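Local coordinates for protein (beta-tubulin binding post-chaperonin cofactor) (PDB 1QSD) that acts as a chaperone in an early step of tubulin folding, binding beta-tubulin after its release from the chaperonin, at residues I8-L13 against R93-S98; R15-E20 against Q100-S105; G21-E26 against P63-K68. All coordinates share one frame; numbering follows the deposited sequence.

Interaction 1 (I8-L13 against R93-S98)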
loop_
_atom_site.group_PDB
_atom_site.type_symbol
_atom_site.label_atom_id
_atom_site.label_comp_id
_atom_site.label_asym_id
_atom_site.label_seq_id
_atom_site.Cartn_x
_atom_site.Cartn_y
_atom_site.Cartn_z
ATOM N N ILE A 8 -13.127 -18.585 -7.403
ATOM C CA ILE A 8 -12.460 -17.383 -7.874
ATOM C C ILE A 8 -13.048 -16.159 -7.181
ATOM O O ILE A 8 -12.294 -15.312 -6.694
ATOM C CB ILE A 8 -12.502 -17.244 -9.444
ATOM C CG1 ILE A 8 -11.585 -18.297 -10.093
ATOM C CG2 ILE A 8 -11.997 -15.861 -9.875
ATOM C CD1 ILE A 8 -11.868 -18.526 -11.581
ATOM N N LYS A 9 -14.379 -16.070 -7.130
ATOM C CA LYS A 9 -15.050 -14.942 -6.474
ATOM C C LYS A 9 -14.724 -14.902 -4.973
ATOM O O LYS A 9 -14.368 -13.855 -4.460
ATOM C CB LYS A 9 -16.561 -14.983 -6.717
ATOM C CG LYS A 9 -16.923 -14.768 -8.185
ATOM C CD LYS A 9 -18.399 -14.679 -8.411
ATOM C CE LYS A 9 -18.693 -14.570 -9.905
ATOM N NZ LYS A 9 -18.069 -13.374 -10.554
ATOM N N VAL A 10 -14.748 -16.044 -4.293
ATOM C CA VAL A 10 -14.423 -16.075 -2.872
ATOM C C VAL A 10 -13.009 -15.566 -2.642
ATOM O O VAL A 10 -12.804 -14.662 -1.843
ATOM C CB VAL A 10 -14.528 -17.480 -2.283
ATOM C CG1 VAL A 10 -14.069 -17.476 -0.846
ATOM C CG2 VAL A 10 -15.962 -17.984 -2.367
ATOM N N LYS A 11 -12.039 -16.127 -3.361
ATOM C CA LYS A 11 -10.640 -15.716 -3.216
ATOM C C LYS A 11 -10.413 -14.245 -3.532
ATOM O O LYS A 11 -9.661 -13.558 -2.827
ATOM C CB LYS A 11 -9.725 -16.598 -4.067
ATOM C CG LYS A 11 -9.510 -17.966 -3.458
ATOM C CD LYS A 11 -8.763 -18.907 -4.385
ATOM C CE LYS A 11 -8.582 -20.273 -3.719
ATOM N NZ LYS A 11 -7.965 -21.286 -4.632
ATOM N N ALA A 12 -11.071 -13.765 -4.580
ATOM C CA ALA A 12 -10.947 -12.374 -4.967
ATOM C C ALA A 12 -11.276 -11.502 -3.749
ATOM O O ALA A 12 -10.490 -10.616 -3.393
ATOM C CB ALA A 12 -11.888 -12.057 -6.128
ATOM N N LEU A 13 -12.381 -11.823 -3.068
ATOM C CA LEU A 13 -12.832 -11.071 -1.907
ATOM C C LEU A 13 -11.931 -11.232 -0.690
ATOM O O LEU A 13 -11.597 -10.239 -0.026
ATOM C CB LEU A 13 -14.262 -11.444 -1.532
ATOM C CG LEU A 13 -14.851 -10.708 -0.298
ATOM C CD1 LEU A 13 -14.852 -9.153 -0.477
ATOM C CD2 LEU A 13 -16.279 -11.203 -0.033
ATOM N N ARG A 93 -19.998 -17.518 2.398
ATOM C CA ARG A 93 -20.798 -16.797 3.399
ATOM C C ARG A 93 -19.890 -16.158 4.456
ATOM O O ARG A 93 -20.105 -15.025 4.858
ATOM C CB ARG A 93 -21.766 -17.762 4.096
ATOM C CG ARG A 93 -23.151 -17.858 3.451
ATOM C CD ARG A 93 -24.152 -18.594 4.373
ATOM N NE ARG A 93 -24.243 -20.016 4.045
ATOM C CZ ARG A 93 -23.689 -20.999 4.749
ATOM N NH1 ARG A 93 -22.994 -20.739 5.859
ATOM N NH2 ARG A 93 -23.788 -22.248 4.300
ATOM N N SER A 94 -18.859 -16.891 4.861
ATOM C CA SER A 94 -17.905 -16.436 5.848
ATOM C C SER A 94 -17.123 -15.252 5.289
ATOM O O SER A 94 -16.870 -14.274 6.004
ATOM C CB SER A 94 -16.953 -17.580 6.197
ATOM O OG SER A 94 -16.230 -17.312 7.377
ATOM N N ALA A 95 -16.753 -15.319 4.013
ATOM C CA ALA A 95 -16.013 -14.238 3.391
ATOM C C ALA A 95 -16.882 -12.992 3.377
ATOM O O ALA A 95 -16.397 -11.902 3.682
ATOM C CB ALA A 95 -15.623 -14.620 1.970
ATOM N N ILE A 96 -18.164 -13.165 3.030
ATOM C CA ILE A 96 -19.151 -12.050 2.948
ATOM C C ILE A 96 -19.363 -11.328 4.281
ATOM O O ILE A 96 -19.457 -10.101 4.329
ATOM C CB ILE A 96 -20.530 -12.541 2.429
ATOM C CG1 ILE A 96 -20.402 -12.975 0.967
ATOM C CG2 ILE A 96 -21.591 -11.421 2.576
ATOM C CD1 ILE A 96 -21.651 -13.578 0.366
ATOM N N THR A 97 -19.432 -12.114 5.348
ATOM C CA THR A 97 -19.598 -11.623 6.705
ATOM C C THR A 97 -18.400 -10.796 7.150
ATOM O O THR A 97 -18.583 -9.689 7.654
ATOM C CB THR A 97 -19.851 -12.793 7.665
ATOM O OG1 THR A 97 -21.138 -13.344 7.372
ATOM C CG2 THR A 97 -19.808 -12.337 9.134
ATOM N N SER A 98 -17.186 -11.287 6.919
ATOM C CA SER A 98 -16.000 -10.533 7.294
ATOM C C SER A 98 -15.909 -9.211 6.543
ATOM O O SER A 98 -15.546 -8.176 7.116
ATOM C CB SER A 98 -14.745 -11.350 7.033
ATOM O OG SER A 98 -14.675 -12.433 7.938
#
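Val10 and Leu13, one helical turn apart, both reach Ala95 on the facing helix, a small worked case of how helices pack when one of them offers short side chains. Leu13 points across the gap and Ala95 points back at it. The first torsion of the leucine sets its CG anti to the backbone N (chi1 180°), which carries the fork outward and lays the CD2 branch alongside the peptide that follows Ala95. That methyl lies 3.8 Å from Ala95 O and 4.0 Å from Ala95 CB, so it rests on backbone as much as on side chain. The next peptide nitrogen is close too, Ile96 N lying 4.1 Å from Leu13 CD2. The CB of Val10 points along the interface rather than into it, and the CG1 branch makes the touch, 4.3 Å from Ala95 CB. The alanine methyl is thus approached by two different branches, without a polar bond anywhere across the contact.

Each chain folds as three helices, 5-39, 45-81 and 90-104, up, down and up, so that the first and third run the same way; the protein is described as a four-helix bundle, and the assembly holds two chains. The short segments agree, their directions differing by 28° and their axes coming within 9.7 Å. At this point Val10 CA is 6.7 Å from Ala95 CA, a closeness that the small side chain of Ala95 permits. Ala92 and Ala99 extend the row, touching Val10 and Leu13 respectively.

The CB of Ile96 points away from helix 5-39, and its side chain packs on Glu77 and Leu80 of helix 45-81, while Leu13 also touches Leu76 there. Ser94, a known phosphorylation site that carries no phosphate here, is exposed beside the buried Ala95.

Interaction 2 (R15-E20 against Q100-S105)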
loop_
_atom_site.group_PDB
_atom_site.type_symbol
_atom_site.label_atom_id
_atom_site.label_comp_id
_atom_site.label_asym_id
_atom_site.label_seq_id
_atom_site.Cartn_x
_atom_site.Cartn_y
_atom_site.Cartn_z
ATOM N N ARG A 15 -8.833 -11.917 -0.598
ATOM C CA ARG A 15 -7.561 -11.255 -0.776
ATOM C C ARG A 15 -7.682 -9.754 -0.633
ATOM O O ARG A 15 -6.779 -9.082 -0.118
ATOM C CB ARG A 15 -6.905 -11.718 -2.068
ATOM C CG ARG A 15 -6.673 -13.259 -2.027
ATOM C CD ARG A 15 -6.234 -13.733 -0.613
ATOM N NE ARG A 15 -6.140 -15.186 -0.407
ATOM C CZ ARG A 15 -7.111 -16.073 -0.644
ATOM N NH1 ARG A 15 -8.286 -15.691 -1.131
ATOM N NH2 ARG A 15 -6.932 -17.352 -0.310
ATOM N N LEU A 16 -8.851 -9.233 -0.956
ATOM C CA LEU A 16 -9.063 -7.801 -0.794
ATOM C C LEU A 16 -9.138 -7.456 0.699
ATOM O O LEU A 16 -8.546 -6.478 1.151
ATOM C CB LEU A 16 -10.339 -7.336 -1.512
ATOM C CG LEU A 16 -10.170 -6.779 -2.918
ATOM C CD1 LEU A 16 -11.450 -6.085 -3.355
ATOM C CD2 LEU A 16 -9.040 -5.778 -2.903
ATOM N N THR A 17 -9.841 -8.273 1.475
ATOM C CA THR A 17 -9.952 -7.993 2.899
ATOM C C THR A 17 -8.620 -8.191 3.612
ATOM O O THR A 17 -8.350 -7.517 4.597
ATOM C CB THR A 17 -11.100 -8.784 3.599
ATOM O OG1 THR A 17 -10.760 -10.173 3.691
ATOM C CG2 THR A 17 -12.424 -8.591 2.838
ATOM N N LYS A 18 -7.774 -9.086 3.115
ATOM C CA LYS A 18 -6.458 -9.280 3.715
ATOM C C LYS A 18 -5.538 -8.088 3.343
ATOM O O LYS A 18 -4.677 -7.685 4.134
ATOM C CB LYS A 18 -5.843 -10.593 3.251
ATOM C CG LYS A 18 -4.667 -11.045 4.095
ATOM C CD LYS A 18 -3.904 -12.213 3.461
ATOM C CE LYS A 18 -2.697 -12.588 4.312
ATOM N NZ LYS A 18 -1.769 -13.494 3.596
ATOM N N GLU A 19 -5.709 -7.530 2.143
ATOM C CA GLU A 19 -4.925 -6.364 1.704
ATOM C C GLU A 19 -5.246 -5.139 2.592
ATOM O O GLU A 19 -4.344 -4.421 3.034
ATOM C CB GLU A 19 -5.224 -6.051 0.235
ATOM C CG GLU A 19 -4.713 -4.699 -0.238
ATOM C CD GLU A 19 -4.843 -4.480 -1.750
ATOM O OE1 GLU A 19 -4.521 -3.359 -2.213
ATOM O OE2 GLU A 19 -5.245 -5.420 -2.476
ATOM N N GLU A 20 -6.530 -4.922 2.871
ATOM C CA GLU A 20 -6.987 -3.822 3.721
ATOM C C GLU A 20 -6.298 -3.891 5.079
ATOM O O GLU A 20 -5.937 -2.864 5.652
ATOM C CB GLU A 20 -8.504 -3.921 3.918
ATOM C CG GLU A 20 -9.146 -2.758 4.647
ATOM C CD GLU A 20 -9.273 -2.969 6.155
ATOM O OE1 GLU A 20 -8.952 -4.060 6.674
ATOM O OE2 GLU A 20 -9.722 -2.025 6.832
ATOM N N GLN A 100 -18.414 -7.501 5.305
ATOM C CA GLN A 100 -19.500 -6.659 5.785
ATOM C C GLN A 100 -19.119 -6.022 7.126
ATOM O O GLN A 100 -19.343 -4.833 7.347
ATOM C CB GLN A 100 -20.781 -7.485 5.906
ATOM C CG GLN A 100 -22.026 -6.670 6.231
ATOM C CD GLN A 100 -22.398 -5.722 5.120
ATOM O OE1 GLN A 100 -22.176 -4.517 5.212
ATOM N NE2 GLN A 100 -22.964 -6.262 4.054
ATOM N N GLU A 101 -18.503 -6.805 8.006
ATOM C CA GLU A 101 -18.069 -6.292 9.302
ATOM C C GLU A 101 -17.163 -5.103 9.060
ATOM O O GLU A 101 -17.394 -4.035 9.621
ATOM C CB GLU A 101 -17.288 -7.344 10.076
ATOM C CG GLU A 101 -18.128 -8.474 10.613
ATOM C CD GLU A 101 -17.294 -9.571 11.279
ATOM O OE1 GLU A 101 -17.887 -10.620 11.626
ATOM O OE2 GLU A 101 -16.060 -9.393 11.455
ATOM N N LEU A 102 -16.167 -5.294 8.191
ATOM C CA LEU A 102 -15.213 -4.247 7.834
ATOM C C LEU A 102 -15.874 -2.950 7.401
ATOM O O LEU A 102 -15.521 -1.887 7.907
ATOM C CB LEU A 102 -14.293 -4.706 6.699
ATOM C CG LEU A 102 -13.096 -5.558 7.046
ATOM C CD1 LEU A 102 -12.350 -5.870 5.785
ATOM C CD2 LEU A 102 -12.216 -4.805 8.000
ATOM N N LEU A 103 -16.777 -3.051 6.426
ATOM C CA LEU A 103 -17.493 -1.910 5.882
ATOM C C LEU A 103 -18.371 -1.206 6.926
ATOM O O LEU A 103 -18.630 -0.005 6.833
ATOM C CB LEU A 103 -18.346 -2.373 4.699
ATOM C CG LEU A 103 -17.569 -3.016 3.550
ATOM C CD1 LEU A 103 -18.540 -3.696 2.592
ATOM C CD2 LEU A 103 -16.748 -1.955 2.823
ATOM N N ASP A 104 -18.876 -1.972 7.889
ATOM C CA ASP A 104 -19.718 -1.404 8.950
ATOM C C ASP A 104 -18.941 -0.718 10.064
ATOM O O ASP A 104 -19.439 0.212 10.676
ATOM C CB ASP A 104 -20.612 -2.473 9.550
ATOM C CG ASP A 104 -21.667 -2.959 8.584
ATOM O OD1 ASP A 104 -22.123 -4.100 8.803
ATOM O OD2 ASP A 104 -22.040 -2.221 7.633
ATOM N N SER A 105 -17.723 -1.180 10.318
ATOM C CA SER A 105 -16.870 -0.600 11.354
ATOM C C SER A 105 -16.503 0.861 11.072
ATOM O O SER A 105 -15.589 1.152 10.301
ATOM C CB SER A 105 -15.608 -1.451 11.515
ATOM O OG SER A 105 -15.952 -2.742 11.993
#
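Leu102 meets Thr17 and Glu20 through a nearly extended side chain: CG sits anti to its own carbonyl carbon (chi1 -82°), and both methyls are carried across to the other helix. Glu20 starts differently, with CG anti to the backbone N, and then folds at chi2 (-93°), which turns its carboxylate back beside the leucine. The two side chains run past one another in opposite senses. Leu102 CD2 comes to rest above the carboxylate plane, 3.6 Å from Glu20 OE1 and 3.9 Å from Glu20 OE2, a van der Waals contact between a methyl and a flat charged group. The other branch crosses Thr17 at a slant, with Leu102 CD1 3.9 Å from Thr17 CB and about as far from CG2. The Thr17 hydroxyl is turned to its own helix, bonded to Lys14 O, which leaves carbon for the leucine.

The carboxylate is buried, and its OE2 has a hydrogen-bond partner in Tyr66 OH. With an alanine here, the Tyr66 hydroxyl would probably lose its carboxylate partner and a gap would be likely to open beside the Leu102 methyls.

The contact joins the last turns of helix 90-104, near the C-terminus, to the first half of helix 5-39. Helix 45-81 lies alongside both, with Leu16 packing on its Leu65, Lys68 and Phe72.

Interaction 3 (G21-E26 against P63-K68)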
loop_
_atom_site.group_PDB
_atom_site.type_symbol
_atom_site.label_atom_id
_atom_site.label_comp_id
_atom_site.label_asym_id
_atom_site.label_seq_id
_atom_site.Cartn_x
_atom_site.Cartn_y
_atom_site.Cartn_z
ATOM N N GLY A 21 -6.171 -5.101 5.613
ATOM C CA GLY A 21 -5.520 -5.292 6.896
ATOM C C GLY A 21 -4.052 -4.935 6.827
ATOM O O GLY A 21 -3.493 -4.402 7.773
ATOM N N TYR A 22 -3.424 -5.251 5.703
ATOM C CA TYR A 22 -2.020 -4.932 5.479
ATOM C C TYR A 22 -1.839 -3.426 5.439
ATOM O O TYR A 22 -0.994 -2.878 6.141
ATOM C CB TYR A 22 -1.542 -5.553 4.164
ATOM C CG TYR A 22 -1.195 -7.017 4.300
ATOM C CD1 TYR A 22 -1.287 -7.661 5.545
ATOM C CD2 TYR A 22 -0.716 -7.751 3.208
ATOM C CE1 TYR A 22 -0.914 -8.993 5.702
ATOM C CE2 TYR A 22 -0.337 -9.092 3.354
ATOM C CZ TYR A 22 -0.436 -9.706 4.607
ATOM O OH TYR A 22 -0.060 -11.026 4.765
ATOM N N TYR A 23 -2.659 -2.758 4.636
ATOM C CA TYR A 23 -2.604 -1.309 4.504
ATOM C C TYR A 23 -2.960 -0.608 5.822
ATOM O O TYR A 23 -2.437 0.467 6.126
ATOM C CB TYR A 23 -3.530 -0.848 3.376
ATOM C CG TYR A 23 -3.016 -1.099 1.963
ATOM C CD1 TYR A 23 -2.196 -2.198 1.658
ATOM C CD2 TYR A 23 -3.355 -0.233 0.924
ATOM C CE1 TYR A 23 -1.722 -2.418 0.337
ATOM C CE2 TYR A 23 -2.892 -0.442 -0.382
ATOM C CZ TYR A 23 -2.082 -1.526 -0.678
ATOM O OH TYR A 23 -1.670 -1.653 -1.995
ATOM N N GLN A 24 -3.822 -1.230 6.619
ATOM C CA GLN A 24 -4.220 -0.658 7.896
ATOM C C GLN A 24 -3.070 -0.702 8.907
ATOM O O GLN A 24 -3.048 0.081 9.852
ATOM C CB GLN A 24 -5.450 -1.378 8.454
ATOM C CG GLN A 24 -6.458 -0.465 9.183
ATOM C CD GLN A 24 -7.309 0.403 8.250
ATOM O OE1 GLN A 24 -7.719 1.505 8.613
ATOM N NE2 GLN A 24 -7.593 -0.102 7.056
ATOM N N GLN A 25 -2.124 -1.622 8.714
ATOM C CA GLN A 25 -0.945 -1.735 9.593
ATOM C C GLN A 25 0.016 -0.584 9.276
ATOM O O GLN A 25 0.576 0.042 10.178
ATOM C CB GLN A 25 -0.180 -3.040 9.340
ATOM C CG GLN A 25 -0.982 -4.333 9.447
ATOM C CD GLN A 25 -0.223 -5.555 8.904
ATOM O OE1 GLN A 25 -0.367 -6.667 9.424
ATOM N NE2 GLN A 25 0.571 -5.354 7.848
ATOM N N GLU A 26 0.235 -0.356 7.979
ATOM C CA GLU A 26 1.107 0.706 7.486
ATOM C C GLU A 26 0.616 2.043 8.021
ATOM O O GLU A 26 1.386 2.804 8.598
ATOM C CB GLU A 26 1.087 0.728 5.954
ATOM C CG GLU A 26 2.454 0.555 5.290
ATOM C CD GLU A 26 3.176 1.874 5.011
ATOM O OE1 GLU A 26 4.162 2.184 5.723
ATOM O OE2 GLU A 26 2.766 2.591 4.066
ATOM N N PRO A 63 -10.150 4.632 0.964
ATOM C CA PRO A 63 -11.498 4.766 0.414
ATOM C C PRO A 63 -11.736 3.895 -0.817
ATOM O O PRO A 63 -12.659 3.088 -0.825
ATOM C CB PRO A 63 -11.584 6.254 0.074
ATOM C CG PRO A 63 -10.700 6.878 1.075
ATOM C CD PRO A 63 -9.512 5.956 1.080
ATOM N N THR A 64 -10.869 4.005 -1.820
ATOM C CA THR A 64 -11.039 3.239 -3.049
ATOM C C THR A 64 -10.995 1.753 -2.796
ATOM O O THR A 64 -11.644 0.970 -3.503
ATOM C CB THR A 64 -9.998 3.630 -4.116
ATOM O OG1 THR A 64 -8.711 3.752 -3.499
ATOM C CG2 THR A 64 -10.394 4.963 -4.796
ATOM N N LEU A 65 -10.259 1.386 -1.752
ATOM C CA LEU A 65 -10.107 -0.004 -1.342
ATOM C C LEU A 65 -11.409 -0.529 -0.734
ATOM O O LEU A 65 -11.773 -1.694 -0.958
ATOM C CB LEU A 65 -8.959 -0.136 -0.346
ATOM C CG LEU A 65 -8.591 -1.538 0.109
ATOM C CD1 LEU A 65 -8.377 -2.457 -1.096
ATOM C CD2 LEU A 65 -7.362 -1.458 0.937
ATOM N N TYR A 66 -12.119 0.328 0.013
ATOM C CA TYR A 66 -13.400 -0.068 0.603
ATOM C C TYR A 66 -14.459 -0.182 -0.466
ATOM O O TYR A 66 -15.315 -1.055 -0.373
ATOM C CB TYR A 66 -13.862 0.903 1.668
ATOM C CG TYR A 66 -13.004 0.864 2.898
ATOM C CD1 TYR A 66 -12.837 -0.322 3.628
ATOM C CD2 TYR A 66 -12.349 2.007 3.338
ATOM C CE1 TYR A 66 -12.034 -0.360 4.772
ATOM C CE2 TYR A 66 -11.545 1.980 4.481
ATOM C CZ TYR A 66 -11.392 0.802 5.192
ATOM O OH TYR A 66 -10.618 0.845 6.335
ATOM N N GLU A 67 -14.388 0.688 -1.478
ATOM C CA GLU A 67 -15.319 0.660 -2.596
ATOM C C GLU A 67 -15.230 -0.716 -3.285
ATOM O O GLU A 67 -16.244 -1.354 -3.524
ATOM C CB GLU A 67 -14.987 1.784 -3.597
ATOM C CG GLU A 67 -15.379 3.194 -3.120
ATOM C CD GLU A 67 -14.736 4.331 -3.938
ATOM O OE1 GLU A 67 -14.146 5.272 -3.333
ATOM O OE2 GLU A 67 -14.823 4.288 -5.190
ATOM N N LYS A 68 -14.009 -1.190 -3.529
ATOM C CA LYS A 68 -13.790 -2.483 -4.180
ATOM C C LYS A 68 -14.173 -3.666 -3.334
ATOM O O LYS A 68 -14.591 -4.685 -3.857
ATOM C CB LYS A 68 -12.363 -2.611 -4.703
ATOM C CG LYS A 68 -12.148 -1.742 -5.916
ATOM C CD LYS A 68 -10.815 -1.943 -6.526
ATOM C CE LYS A 68 -10.614 -0.970 -7.668
ATOM N NZ LYS A 68 -9.220 -1.078 -8.201
#
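The hydroxyl of Tyr66 draws polar groups from two successive turns of helix 5-39. It is hydrogen-bonded to OE2 of Glu20, one turn before Gln24, and within the present segments it also stands against the amide end of Gln24. Tyr66 OH lies 3.3 Å from Gln24 NE2 and 3.7 Å from Gln24 OE1, so the hydroxyl faces the nitrogen more than the oxygen. The two side chains cross at about a right angle, and the amide plane is tilted 40° from that of the ring. Gln24 arrives there by a bend at chi2 (75°): its CB does not point directly at helix 45-81, but the folded chain brings the amide closer.

Beside this polar crossing runs a carbon one. Tyr23 and Leu65 point at each other, and the leucine, its CG anti to the backbone N (chi1 -175°), extends its CD2 to 4.2 Å from Tyr23 CD2. They meet obliquely, ring against methyl, while the backbones stay well apart, with Tyr23 CA 9.6 Å from Leu65 CA. Side chains of this length bridge the distance between the first two, oppositely directed helices of the bundle.

Its outer surroundings include the dimer partner: Glu26 OE2 is hydrogen-bonded to Tyr23 OH of the second subunit, and Lys68 makes a salt bridge to Asp57 of the second subunit.

Within the chain, then, the contact divides by chemistry. The aliphatic Leu65 is buried against the Tyr23 ring, whereas the amide and phenol lie in a partly exposed place, where the carboxylate of Glu20 probably does most to fix the direction of the Tyr66 hydroxyl.

How the interactions relate
All three contacts use helix 5-39: interactions 1 and 2 pair it with helix 90-104, and interaction 3 pairs it with helix 45-81. The centres of interactions 1 and 2 lie about 10 Å apart, those of 2 and 3 about 8 Å, and those of 1 and 3 about 16 Å. Along the chain, interactions 1 and 2 alternate, as expected for two helices running the same way, while interaction 3 is nested inside the loop that each closes. Interactions 2 and 3 touch directly, with Leu103 CD2 3.6 Å from Tyr66 O. The short third helix thus docks along the long hairpin, and interactions 1 and 3 both border the second subunit.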